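Local coordinates for 5'-nucleotidase SurE (Aquifex aeolicus, PDB 2WQK), which probably hydrolyses nucleoside 5'-monophosphates to nucleosides and phosphate, using one divalent metal cation per subunit, at residues A[157-163]-A[227-233]; A[140-144]-A[164-169]; A[108-112]-A[123-127]. The contacts are given in a common frame with arbitrary orientation. Residues are numbered along the deposited sequence.

In the fold
All three contacts reach one mixed sheet. Strand 158-165 is shared by contacts 1 and 2, and it pairs with strand 122-128 of contact 3: Leu160 O lies 2.9 Å from Ala124 N, and Ile164 N 2.9 Å from Ser126 O. Contact 3 is the deepest, its centre about 2 Å from the centre of the chain, and joins helix to strand by small apolar groups, with a sulfate at one end. Contact 1, its centre about 9 Å from the chain centre and also buried, is held by antiparallel backbone hydrogen bonds. Contact 2, its centre about 15 Å from the chain centre, is only partly buried; it combines apolar packing near the sheet with a tyrosine-carboxylate bond farther out.

Contact 1: A[157-163]-A[227-233]; sequences DTYLNVN and SVTPLHL
The shortest direct hydrogen bond between the segments, His232 ND1 to Asp157 OD2 at 2.8 Å, ties them at the Asp157 end. Asp157 has phi/psi of 54/46 and a t rotamer; its OD1 also accepts a weak bond from Leu233 N (3.2 Å) and one from Asp234 N. The extended strands run antiparallel, their axes 143° apart and 4.6 Å at closest approach. Three hydrogen-bonded pairs set the register. Tyr159 N donates to Leu231 O (3.1 Å) and Leu231 N to Tyr159 O (2.9 Å); Asn161 N to Thr229 O and Thr229 N to Asn161 O both measure 2.9 Å; Asn163 N to Ser227 O and Ser227 N to Asn163 O both measure 3.0 Å. Leu160-Pro230 and Val162-Val228 are the intervening non-hydrogen-bonded pairs, with CA atoms 4.8 and 4.5 Å apart. Water 3 joins Asn161 ND2 (2.9 Å) to Thr229 OG1 (2.7 Å); Thr229 OG1 is also hydrogen-bonded to Thr178 OG1, and Asn98 bonds Asn161 ND2 through its O and Asn163 OD1 through its N. On the Tyr159 face, the p rotamer of Tyr159 lays its ring against Leu231, whose CB is 4.2 Å from the ring centroid in a CH-pi contact. The other face carries Leu160 CD1 on Val228 CG1 and Val162 CG2 on Val228 CG2, both 4.1 Å. There Ile244 and Leu247 of the second subunit pack on Leu160 and Val228, and the His232 rings of the two subunits meet with their planes nearly parallel, at about 5°. This is an antiparallel strand pair of the mixed SurE sheet, built into a subunit interface.

Contact 2: A[140-144]-A[164-169]; sequences KVCVD and IPNLRY
Residues 140-144 form a turn and a bit of helix 135-152, with Asp144 N bonded to Lys140 O at 3.2 Å. Across from them, Ile164 and Pro165 finish strand 158-165, after which the chain bends through an inverse gamma turn centred on Asn166 (phi/psi -81/74) and stays extended through Leu167 and Arg168. Tyr169 then turns helical (-49/-45), bringing its CA to 6.8 Å from that of Lys140. This detour lets the two ends of segment 164-169 meet the same helix at separate places. Ile164 points toward the helix: its CG2 lies 3.7 Å from Val141 CG1 and its CD1 3.9 Å from Cys142 SG. Val226 of strand 225-232 also touches both Val141 and Ile164, while Leu20 packs on Cys142. Tyr169, in a t rotamer, sends its ring along the helix. Lys140 CB sits over one ring face, 3.9 Å from the centroid and 26° off the normal, a CH-pi contact; Val141 CB is 4.2 Å from Tyr169 CE1. At the far end of the ring Tyr169 OH donates a very short 2.5 Å hydrogen bond to Asp144 OD2, near the ring plane. Lys140 NZ forms a salt bridge with Glu137, whose carboxylate also accepts the Tyr169 backbone N. The contact thus joins the helix and the second strand of the beta-alpha-beta unit 122-128, 135-152, 158-165, and the chain just after that strand. Its chemistry grades outward: aliphatic and sulfur groups meet beside the sheet, and a phenol-carboxylate bond fixes the chain that leaves the strand to the partly exposed side of the helix.

Contact 3: A[108-112]-A[123-127]; sequences TVSGA and IAFSA. With SO4 (sulfate ion), chain C.
Ala124, Thr108 and Ala112 bury the most surface here, 56, 47 and 42 Å², and their small side chains permit close packing of helix 108-112 on strand 123-127. The axes approach to 6.9 Å, with N-to-C directions 162° apart. Ala124 CB points toward the helix and lies 4.0 Å from each of Thr108 O, Val109 CA and Ala112 CB; the CA atoms of Val109 and Ala124 are 5.4 Å apart. One turn along, Ala112 CB rests on the strand backbone, 3.7 Å from both Ile123 C and Ala124 N. Thr108, in the m rotamer, sets CG2 3.7 Å from Phe125 O and 4.1 Å from Ser126 OG, a hydroxyl bonded to Asn98. No hydrogen bond crosses the segments. The polar side of Thr108 instead holds a sulfate, probably from the crystallisation liquor: its O3 accepts from Thr108 N at 3.0 Å and from Thr108 OG1 at 2.9 Å. Ser106 OG and Gly107 N, at the start of the helix, and Asn98 ND2 from a loop also bond the sulfate. Thr108 lies beside Asn94, a ligand of the observed sodium, so the sulfate position is consistent with a phosphate site. Together with strand 88-94, the two elements form a beta-alpha-beta unit: strand 123-127 is flanked in the sheet by strands 88-94 and 158-165, while Ile123 and Phe125 point away from helix 108-112 to pack on helix 135-152.

Contact 1: A[157-163]-A[227-233]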
# COMPACT_ATOMS: atom_id res chain seq x y z
N ASP A 157 -35.33 -3.25 -1.26
CA ASP A 157 -34.11 -4.01 -1.61
C ASP A 157 -33.36 -3.19 -2.62
O ASP A 157 -32.94 -3.72 -3.67
CB ASP A 157 -34.47 -5.42 -2.17
CG ASP A 157 -33.25 -6.25 -2.59
OD1 ASP A 157 -32.17 -6.12 -1.95
OD2 ASP A 157 -33.40 -7.05 -3.57
N THR A 158 -33.20 -1.88 -2.38
CA THR A 158 -32.56 -1.14 -3.44
C THR A 158 -31.73 0.02 -2.88
O THR A 158 -32.08 0.61 -1.88
CB THR A 158 -33.68 -0.54 -4.38
OG1 THR A 158 -34.54 -1.61 -4.84
CG2 THR A 158 -33.11 0.20 -5.58
N TYR A 159 -30.68 0.35 -3.59
CA TYR A 159 -30.01 1.66 -3.42
C TYR A 159 -29.68 2.16 -4.82
O TYR A 159 -29.68 1.37 -5.76
CB TYR A 159 -28.81 1.60 -2.49
CG TYR A 159 -27.69 0.65 -2.90
CD1 TYR A 159 -26.48 1.16 -3.33
CD2 TYR A 159 -27.82 -0.75 -2.82
CE1 TYR A 159 -25.45 0.35 -3.75
CE2 TYR A 159 -26.77 -1.57 -3.23
CZ TYR A 159 -25.60 -1.02 -3.68
OH TYR A 159 -24.55 -1.82 -4.09
N LEU A 160 -29.48 3.47 -4.96
CA LEU A 160 -29.33 4.06 -6.28
C LEU A 160 -27.87 4.35 -6.62
O LEU A 160 -27.14 4.89 -5.82
CB LEU A 160 -30.15 5.35 -6.40
CG LEU A 160 -31.63 5.22 -6.08
CD1 LEU A 160 -32.30 6.62 -6.23
CD2 LEU A 160 -32.34 4.17 -6.93
N ASN A 161 -27.53 4.06 -7.88
CA ASN A 161 -26.25 4.36 -8.46
C ASN A 161 -26.39 5.38 -9.58
O ASN A 161 -27.05 5.10 -10.56
CB ASN A 161 -25.53 3.13 -9.00
CG ASN A 161 -24.11 3.45 -9.37
OD1 ASN A 161 -23.39 4.13 -8.61
ND2 ASN A 161 -23.69 3.02 -10.58
N VAL A 162 -25.90 6.61 -9.33
CA VAL A 162 -26.15 7.74 -10.25
C VAL A 162 -24.85 8.17 -10.89
O VAL A 162 -23.86 8.38 -10.18
CB VAL A 162 -26.80 8.92 -9.50
CG1 VAL A 162 -27.09 10.09 -10.47
CG2 VAL A 162 -28.08 8.47 -8.78
N ASN A 163 -24.85 8.29 -12.23
CA ASN A 163 -23.69 8.84 -12.95
C ASN A 163 -24.19 10.06 -13.72
O ASN A 163 -25.26 10.00 -14.36
CB ASN A 163 -23.09 7.82 -13.92
CG ASN A 163 -22.23 6.80 -13.20
OD1 ASN A 163 -20.99 6.91 -13.18
ND2 ASN A 163 -22.89 5.76 -12.59
N SER A 227 -27.75 8.96 -15.57
CA SER A 227 -28.14 7.58 -15.38
C SER A 227 -28.45 7.33 -13.91
O SER A 227 -27.60 7.61 -13.07
CB SER A 227 -26.96 6.68 -15.75
OG SER A 227 -27.15 5.35 -15.29
N VAL A 228 -29.60 6.73 -13.64
CA VAL A 228 -29.94 6.28 -12.28
C VAL A 228 -30.28 4.79 -12.37
O VAL A 228 -31.29 4.43 -12.95
CB VAL A 228 -31.13 7.06 -11.67
CG1 VAL A 228 -31.41 6.54 -10.27
CG2 VAL A 228 -30.92 8.61 -11.71
N THR A 229 -29.43 3.93 -11.77
CA THR A 229 -29.66 2.50 -11.77
C THR A 229 -30.05 2.05 -10.35
O THR A 229 -29.31 2.32 -9.41
CB THR A 229 -28.39 1.72 -12.15
OG1 THR A 229 -27.88 2.19 -13.40
CG2 THR A 229 -28.66 0.18 -12.19
N PRO A 230 -31.18 1.35 -10.22
CA PRO A 230 -31.55 0.76 -8.93
C PRO A 230 -30.79 -0.57 -8.81
O PRO A 230 -30.91 -1.45 -9.68
CB PRO A 230 -33.05 0.51 -9.05
CG PRO A 230 -33.28 0.27 -10.51
CD PRO A 230 -32.18 1.02 -11.27
N LEU A 231 -29.99 -0.68 -7.76
CA LEU A 231 -29.18 -1.88 -7.52
C LEU A 231 -29.79 -2.69 -6.39
O LEU A 231 -30.26 -2.14 -5.38
CB LEU A 231 -27.77 -1.47 -7.08
CG LEU A 231 -26.93 -0.64 -8.06
CD1 LEU A 231 -25.56 -0.23 -7.47
CD2 LEU A 231 -26.76 -1.44 -9.38
N HIS A 232 -29.71 -4.02 -6.55
CA HIS A 232 -30.02 -4.93 -5.47
C HIS A 232 -29.03 -4.81 -4.33
O HIS A 232 -27.83 -4.79 -4.57
CB HIS A 232 -29.92 -6.40 -5.95
CG HIS A 232 -31.07 -6.89 -6.74
ND1 HIS A 232 -32.31 -7.13 -6.20
CD2 HIS A 232 -31.13 -7.31 -8.03
CE1 HIS A 232 -33.10 -7.63 -7.14
NE2 HIS A 232 -32.40 -7.75 -8.26
N LEU A 233 -29.53 -4.81 -3.09
CA LEU A 233 -28.66 -5.05 -1.96
C LEU A 233 -28.38 -6.56 -1.82
O LEU A 233 -27.23 -6.97 -1.62
CB LEU A 233 -29.27 -4.54 -0.65
CG LEU A 233 -28.29 -4.80 0.53
CD1 LEU A 233 -26.83 -4.26 0.34
CD2 LEU A 233 -28.91 -4.31 1.83
O HOH W 1 -25.14 -4.40 -4.13
O HOH W 2 -25.71 5.00 -13.04
O HOH W 3 -25.18 2.34 -13.03

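Contact 2: A[140-144]-A[164-169]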
# COMPACT_ATOMS: atom_id res chain seq x y z
N LYS A 140 -25.80 20.33 -8.95
CA LYS A 140 -27.17 20.83 -9.14
C LYS A 140 -28.15 19.70 -9.47
O LYS A 140 -29.25 19.66 -8.92
CB LYS A 140 -27.22 21.90 -10.24
CG LYS A 140 -26.39 23.13 -9.90
CD LYS A 140 -26.30 24.08 -11.09
CE LYS A 140 -25.47 25.29 -10.76
NZ LYS A 140 -25.28 26.13 -12.01
N VAL A 141 -27.74 18.77 -10.35
CA VAL A 141 -28.67 17.69 -10.65
C VAL A 141 -28.72 16.68 -9.47
O VAL A 141 -29.78 16.12 -9.20
CB VAL A 141 -28.46 17.09 -12.04
CG1 VAL A 141 -27.29 16.22 -12.06
CG2 VAL A 141 -29.77 16.40 -12.51
N CYS A 142 -27.62 16.52 -8.73
CA CYS A 142 -27.66 15.64 -7.55
C CYS A 142 -28.73 16.12 -6.56
O CYS A 142 -29.50 15.33 -6.00
CB CYS A 142 -26.30 15.53 -6.88
SG CYS A 142 -25.03 14.82 -7.95
N VAL A 143 -28.76 17.44 -6.32
CA VAL A 143 -29.71 18.00 -5.38
C VAL A 143 -31.16 17.84 -5.92
O VAL A 143 -32.05 17.55 -5.16
CB VAL A 143 -29.32 19.42 -4.97
CG1 VAL A 143 -30.38 20.05 -4.07
CG2 VAL A 143 -27.96 19.36 -4.28
N ASP A 144 -31.34 17.97 -7.23
CA ASP A 144 -32.66 17.73 -7.83
C ASP A 144 -33.14 16.31 -7.49
O ASP A 144 -34.29 16.11 -7.13
CB ASP A 144 -32.64 17.88 -9.36
CG ASP A 144 -32.54 19.35 -9.83
OD1 ASP A 144 -32.77 20.30 -9.03
OD2 ASP A 144 -32.17 19.53 -11.01
N ILE A 164 -23.40 11.12 -13.67
CA ILE A 164 -23.79 12.40 -14.30
C ILE A 164 -22.75 12.80 -15.32
O ILE A 164 -21.58 12.88 -15.00
CB ILE A 164 -23.93 13.53 -13.27
CG1 ILE A 164 -24.79 13.13 -12.07
CG2 ILE A 164 -24.44 14.83 -13.93
CD1 ILE A 164 -23.95 12.51 -10.87
N PRO A 165 -23.18 13.08 -16.56
CA PRO A 165 -22.24 13.60 -17.57
C PRO A 165 -21.58 14.91 -17.16
O PRO A 165 -22.17 15.72 -16.45
CB PRO A 165 -23.16 13.89 -18.77
CG PRO A 165 -24.39 13.25 -18.59
CD PRO A 165 -24.53 12.93 -17.10
N ASN A 166 -20.36 15.13 -17.66
CA ASN A 166 -19.63 16.35 -17.39
C ASN A 166 -20.10 17.46 -18.31
O ASN A 166 -19.42 17.80 -19.28
CB ASN A 166 -18.14 16.13 -17.54
CG ASN A 166 -17.34 17.31 -17.06
OD1 ASN A 166 -17.80 18.06 -16.22
ND2 ASN A 166 -16.12 17.47 -17.60
N LEU A 167 -21.29 17.95 -18.02
CA LEU A 167 -21.92 19.02 -18.78
C LEU A 167 -22.41 20.11 -17.86
O LEU A 167 -22.71 19.88 -16.68
CB LEU A 167 -23.11 18.46 -19.54
CG LEU A 167 -22.86 17.46 -20.66
CD1 LEU A 167 -24.16 16.78 -21.10
CD2 LEU A 167 -22.19 18.14 -21.85
N ARG A 168 -22.57 21.32 -18.41
CA ARG A 168 -23.29 22.31 -17.67
C ARG A 168 -24.70 21.84 -17.39
O ARG A 168 -25.30 21.10 -18.19
CB ARG A 168 -23.35 23.63 -18.46
CG ARG A 168 -22.02 24.30 -18.57
CD ARG A 168 -22.14 25.63 -19.35
NE ARG A 168 -23.30 26.42 -18.91
CZ ARG A 168 -24.44 26.59 -19.58
NH1 ARG A 168 -24.63 26.05 -20.79
NH2 ARG A 168 -25.40 27.33 -19.04
N TYR A 169 -25.25 22.26 -16.25
CA TYR A 169 -26.58 21.86 -15.81
C TYR A 169 -27.62 22.02 -16.90
O TYR A 169 -28.41 21.15 -17.17
CB TYR A 169 -26.97 22.64 -14.56
CG TYR A 169 -28.32 22.39 -13.97
CD1 TYR A 169 -28.63 21.16 -13.38
CD2 TYR A 169 -29.28 23.40 -13.89
CE1 TYR A 169 -29.84 20.94 -12.80
CE2 TYR A 169 -30.50 23.18 -13.31
CZ TYR A 169 -30.79 21.94 -12.76
OH TYR A 169 -32.02 21.73 -12.16

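Contact 3: A[108-112]-A[123-127]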
# COMPACT_ATOMS: atom_id res chain seq x y z
N THR A 108 -17.05 4.36 -3.91
CA THR A 108 -18.18 5.28 -3.83
C THR A 108 -19.48 4.49 -3.71
O THR A 108 -20.32 4.76 -2.84
CB THR A 108 -18.23 6.21 -5.06
OG1 THR A 108 -17.00 6.93 -5.14
CG2 THR A 108 -19.43 7.21 -4.98
N VAL A 109 -19.64 3.48 -4.55
CA VAL A 109 -20.85 2.67 -4.52
C VAL A 109 -20.95 1.93 -3.17
O VAL A 109 -22.01 1.84 -2.58
CB VAL A 109 -20.93 1.71 -5.72
CG1 VAL A 109 -22.17 0.85 -5.62
CG2 VAL A 109 -20.95 2.50 -7.01
N SER A 110 -19.84 1.41 -2.67
CA SER A 110 -19.89 0.64 -1.43
C SER A 110 -20.32 1.50 -0.22
O SER A 110 -21.00 0.99 0.68
CB SER A 110 -18.56 -0.07 -1.17
OG SER A 110 -17.53 0.81 -0.87
N GLY A 111 -19.98 2.80 -0.25
CA GLY A 111 -20.49 3.70 0.81
C GLY A 111 -22.02 3.72 0.82
O GLY A 111 -22.66 3.63 1.88
N ALA A 112 -22.63 3.87 -0.36
CA ALA A 112 -24.10 3.85 -0.44
C ALA A 112 -24.66 2.47 -0.02
O ALA A 112 -25.63 2.37 0.71
CB ALA A 112 -24.61 4.26 -1.80
N ILE A 123 -27.73 6.69 -1.85
CA ILE A 123 -27.45 7.05 -3.24
C ILE A 123 -25.97 7.32 -3.39
O ILE A 123 -25.36 8.00 -2.55
CB ILE A 123 -28.20 8.36 -3.65
CG1 ILE A 123 -29.67 8.31 -3.31
CG2 ILE A 123 -27.98 8.63 -5.10
CD1 ILE A 123 -30.42 9.66 -3.56
N ALA A 124 -25.41 6.76 -4.46
CA ALA A 124 -24.01 7.02 -4.90
C ALA A 124 -24.08 7.97 -6.11
O ALA A 124 -24.93 7.75 -6.98
CB ALA A 124 -23.30 5.72 -5.33
N PHE A 125 -23.17 8.97 -6.16
CA PHE A 125 -23.09 9.88 -7.29
C PHE A 125 -21.66 9.87 -7.81
O PHE A 125 -20.71 10.04 -7.03
CB PHE A 125 -23.36 11.31 -6.80
CG PHE A 125 -24.76 11.54 -6.25
CD1 PHE A 125 -25.84 11.70 -7.12
CD2 PHE A 125 -25.00 11.66 -4.89
CE1 PHE A 125 -27.12 11.94 -6.63
CE2 PHE A 125 -26.29 11.91 -4.41
CZ PHE A 125 -27.32 12.04 -5.27
N SER A 126 -21.53 9.72 -9.13
CA SER A 126 -20.23 9.71 -9.81
C SER A 126 -20.30 10.57 -11.07
O SER A 126 -21.33 10.60 -11.72
CB SER A 126 -19.86 8.27 -10.20
OG SER A 126 -19.79 7.47 -9.04
N ALA A 127 -19.19 11.27 -11.34
CA ALA A 127 -19.04 12.12 -12.54
C ALA A 127 -18.48 11.33 -13.73
O ALA A 127 -17.40 10.75 -13.62
CB ALA A 127 -18.08 13.30 -12.21
S SO4 C . -14.20 4.82 -6.53
O1 SO4 C . -13.65 5.37 -7.77
O2 SO4 C . -13.75 5.71 -5.42
O3 SO4 C . -15.62 4.86 -6.55
O4 SO4 C . -13.72 3.42 -6.27